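Local structure of cell cycle regulatory protein GcrA (Caulobacter crescentus, 5YIU) at residues Ser26-Gln31 and Asn38-Lys43. The protein activates transcription, probably of cell-cycle genes, in Caulobacter crescentus, its N-terminal domain binding DNA. Numbering follows the deposited sequence. Where two conformers were deposited one is given.
Sequences SQIAKQ and NAVIGK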
ATOM      1  N   SER A  26      -7.756  -0.543  -3.614  1.00 11.00           N
ATOM      2  CA  SER A  26      -8.703   0.226  -2.810  0.64 11.93           C
ATOM      3  C   SER A  26      -8.795  -0.316  -1.395  1.00 10.78           C
ATOM      4  O   SER A  26      -8.719   0.435  -0.428  1.00 12.65           O
ATOM      5  CB  SER A  26     -10.093   0.201  -3.445  0.64 15.92           C
ATOM      6  OG  SER A  26     -10.223   1.239  -4.392  0.64 16.98           O
ATOM      7  N   GLN A  27      -8.968  -1.630  -1.285  1.00 11.87           N
ATOM      8  CA  GLN A  27      -9.102  -2.261   0.023  1.00 11.52           C
ATOM      9  C   GLN A  27      -7.828  -2.097   0.821  1.00 10.73           C
ATOM     10  O   GLN A  27      -7.864  -1.817   2.015  1.00 12.21           O
ATOM     11  CB  GLN A  27      -9.391  -3.753  -0.137  1.00 13.15           C
ATOM     12  CG  GLN A  27     -10.786  -4.099  -0.610  1.00 19.90           C
ATOM     13  CD  GLN A  27     -10.967  -5.599  -0.845  1.00 29.46           C
ATOM     14  OE1 GLN A  27     -10.398  -6.174  -1.783  1.00 21.15           O
ATOM     15  NE2 GLN A  27     -11.758  -6.238   0.012  1.00 28.40           N
ATOM     16  N   ILE A  28      -6.694  -2.281   0.157  1.00  8.96           N
ATOM     17  CA  ILE A  28      -5.410  -2.144   0.835  1.00  9.27           C
ATOM     18  C   ILE A  28      -5.184  -0.716   1.329  1.00  9.24           C
ATOM     19  O   ILE A  28      -4.730  -0.508   2.449  1.00  9.01           O
ATOM     20  CB  ILE A  28      -4.258  -2.595  -0.084  1.00  8.59           C
ATOM     21  CG1 ILE A  28      -4.373  -4.102  -0.353  1.00  9.59           C
ATOM     22  CG2 ILE A  28      -2.909  -2.239   0.524  1.00  9.48           C
ATOM     23  CD1 ILE A  28      -3.411  -4.620  -1.374  1.00 10.41           C
ATOM     24  N   ALA A  29      -5.520   0.266   0.497  1.00  9.25           N
ATOM     25  CA  ALA A  29      -5.408   1.663   0.908  1.00 10.96           C
ATOM     26  C   ALA A  29      -6.255   1.926   2.150  1.00  9.85           C
ATOM     27  O   ALA A  29      -5.818   2.613   3.083  1.00 10.95           O
ATOM     28  CB  ALA A  29      -5.818   2.586  -0.222  1.00 10.86           C
ATOM     29  N   LYS A  30      -7.467   1.371   2.156  1.00 10.95           N
ATOM     30  CA  LYS A  30      -8.386   1.566   3.272  1.00 14.73           C
ATOM     31  C   LYS A  30      -7.809   0.964   4.552  1.00 13.38           C
ATOM     32  O   LYS A  30      -7.872   1.572   5.620  1.00 16.09           O
ATOM     33  CB  LYS A  30      -9.743   0.935   2.953  1.00 17.30           C
ATOM     34  CG  LYS A  30     -10.882   1.369   3.861  1.00 24.13           C
ATOM     35  CD  LYS A  30     -11.215   0.303   4.888  1.00 44.61           C
ATOM     36  CE  LYS A  30     -12.421   0.704   5.726  1.00 55.82           C
ATOM     37  NZ  LYS A  30     -12.746  -0.324   6.753  1.00 54.38           N
ATOM     38  N   GLN A  31      -7.234  -0.226   4.446  1.00 11.91           N
ATOM     39  CA  GLN A  31      -6.667  -0.878   5.625  1.00 12.69           C
ATOM     40  C   GLN A  31      -5.378  -0.221   6.133  1.00 13.07           C
ATOM     41  O   GLN A  31      -5.159  -0.126   7.334  1.00 14.95           O
ATOM     42  CB  GLN A  31      -6.471  -2.372   5.368  1.00 13.54           C
ATOM     43  CG  GLN A  31      -7.790  -3.091   5.121  1.00 17.46           C
ATOM     44  CD  GLN A  31      -7.659  -4.597   5.092  1.00 26.86           C
ATOM     45  OE1 GLN A  31      -6.775  -5.173   5.732  1.00 22.79           O
ATOM     46  NE2 GLN A  31      -8.543  -5.248   4.344  1.00 25.06           N
ATOM     47  N   ASN A  38      -4.308   4.894  -5.784  1.00  7.52           N
ATOM     48  CA  ASN A  38      -3.266   5.034  -6.788  1.00  7.96           C
ATOM     49  C   ASN A  38      -1.864   4.986  -6.201  1.00  8.50           C
ATOM     50  O   ASN A  38      -0.940   4.487  -6.844  1.00  8.14           O
ATOM     51  CB  ASN A  38      -3.460   6.322  -7.590  1.00  9.06           C
ATOM     52  CG  ASN A  38      -4.616   6.230  -8.570  1.00  9.16           C
ATOM     53  OD1 ASN A  38      -5.249   5.182  -8.711  1.00  9.53           O
ATOM     54  ND2 ASN A  38      -4.897   7.335  -9.250  1.00 10.16           N
ATOM     55  N   ALA A  39      -1.698   5.487  -4.976  1.00  7.57           N
ATOM     56  CA  ALA A  39      -0.386   5.437  -4.351  1.00  6.68           C
ATOM     57  C   ALA A  39      -0.022   3.990  -3.990  1.00  7.86           C
ATOM     58  O   ALA A  39       1.141   3.582  -4.114  1.00  7.85           O
ATOM     59  CB  ALA A  39      -0.327   6.348  -3.133  1.00  8.83           C
ATOM     60  N   VAL A  40      -1.016   3.203  -3.579  1.00  7.08           N
ATOM     61  CA  VAL A  40      -0.801   1.778  -3.353  1.00  7.31           C
ATOM     62  C   VAL A  40      -0.360   1.089  -4.650  1.00  7.61           C
ATOM     63  O   VAL A  40       0.590   0.309  -4.662  1.00  7.41           O
ATOM     64  CB  VAL A  40      -2.064   1.112  -2.762  1.00  6.87           C
ATOM     65  CG1 VAL A  40      -1.975  -0.400  -2.854  1.00  7.53           C
ATOM     66  CG2 VAL A  40      -2.276   1.562  -1.317  1.00  8.48           C
ATOM     67  N   ILE A  41      -1.049   1.389  -5.751  1.00  7.69           N
ATOM     68  CA  ILE A  41      -0.672   0.818  -7.042  1.00  8.73           C
ATOM     69  C   ILE A  41       0.777   1.155  -7.398  1.00  7.51           C
ATOM     70  O   ILE A  41       1.550   0.283  -7.799  1.00  7.22           O
ATOM     71  CB  ILE A  41      -1.629   1.275  -8.167  1.00  7.66           C
ATOM     72  CG1 ILE A  41      -3.004   0.626  -7.962  1.00  9.60           C
ATOM     73  CG2 ILE A  41      -1.054   0.930  -9.547  1.00  9.96           C
ATOM     74  CD1 ILE A  41      -4.114   1.181  -8.862  1.00 10.56           C
ATOM     75  N   GLY A  42       1.164   2.412  -7.212  1.00  7.96           N
ATOM     76  CA  GLY A  42       2.534   2.788  -7.482  1.00  7.96           C
ATOM     77  C   GLY A  42       3.535   1.989  -6.669  1.00  7.26           C
ATOM     78  O   GLY A  42       4.593   1.590  -7.179  1.00  8.51           O
ATOM     79  N   LYS A  43       3.234   1.777  -5.392  1.00  7.44           N
ATOM     80  CA  LYS A  43       4.125   1.007  -4.530  1.00  7.61           C
ATOM     81  C   LYS A  43       4.203  -0.462  -4.949  1.00  6.62           C
ATOM     82  O   LYS A  43       5.285  -1.045  -4.946  1.00  8.64           O
ATOM     83  CB  LYS A  43       3.700   1.142  -3.064  1.00  8.08           C
ATOM     84  CG  LYS A  43       4.614   0.444  -2.070  1.00  7.17           C
ATOM     85  CD  LYS A  43       6.040   0.958  -2.144  1.00  8.11           C
ATOM     86  CE  LYS A  43       6.868   0.406  -1.000  1.00  8.27           C
ATOM     87  NZ  LYS A  43       8.289   0.860  -1.091  1.00  9.82           N
TER
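Val40 lays its two methyl groups over Ile28 and Ala29 of the preceding helix, one methyl to each neighbour, and so illustrates how a single branched side chain can join two short helices. Its CG2 rests against Ala29, lying 3.8 Å from both Ala29 CB and Ala29 CA. Because alanine ends at its beta carbon, the valine methyl can come down onto the helix backbone itself; Ala29 CA and Val40 CA are 6.3 Å apart, the nearest such pair between 26-31 and 38-43. The other branch, Val40 CG1, meets the methyl Ile28 CG2 at 4.0 Å, the two side chains slanting across one another. The valine torsion explains this division of labour: with CG1 opposite the backbone N (chi1 166°) and CG2 opposite the carbonyl carbon, the fork straddles two consecutive residues of helix 25-32. Ile28 is turned by a comparable logic, since a chi1 of -66° sets its CG2 opposite its own backbone N and presents that methyl to Val40. Its side chain also touches Leu18 and Trp19 of helix 9-21, which makes Ile28 a bridge between all three helices, while Val40 additionally packs on Ala25 and Val35. All three touching residues are buried, and no hydrogen bond crosses between the segments, whose helical turns are held internally by bonds such as Gly42 N to Asn38 O at 3.0 Å. With helix 25-32 followed by a short turn and then helix 37-47, and helix 9-21 completing the bundle, this apolar join is characteristic of the helix-turn-helix core of a small three-helix DNA-binding domain, consistent with the GcrA family.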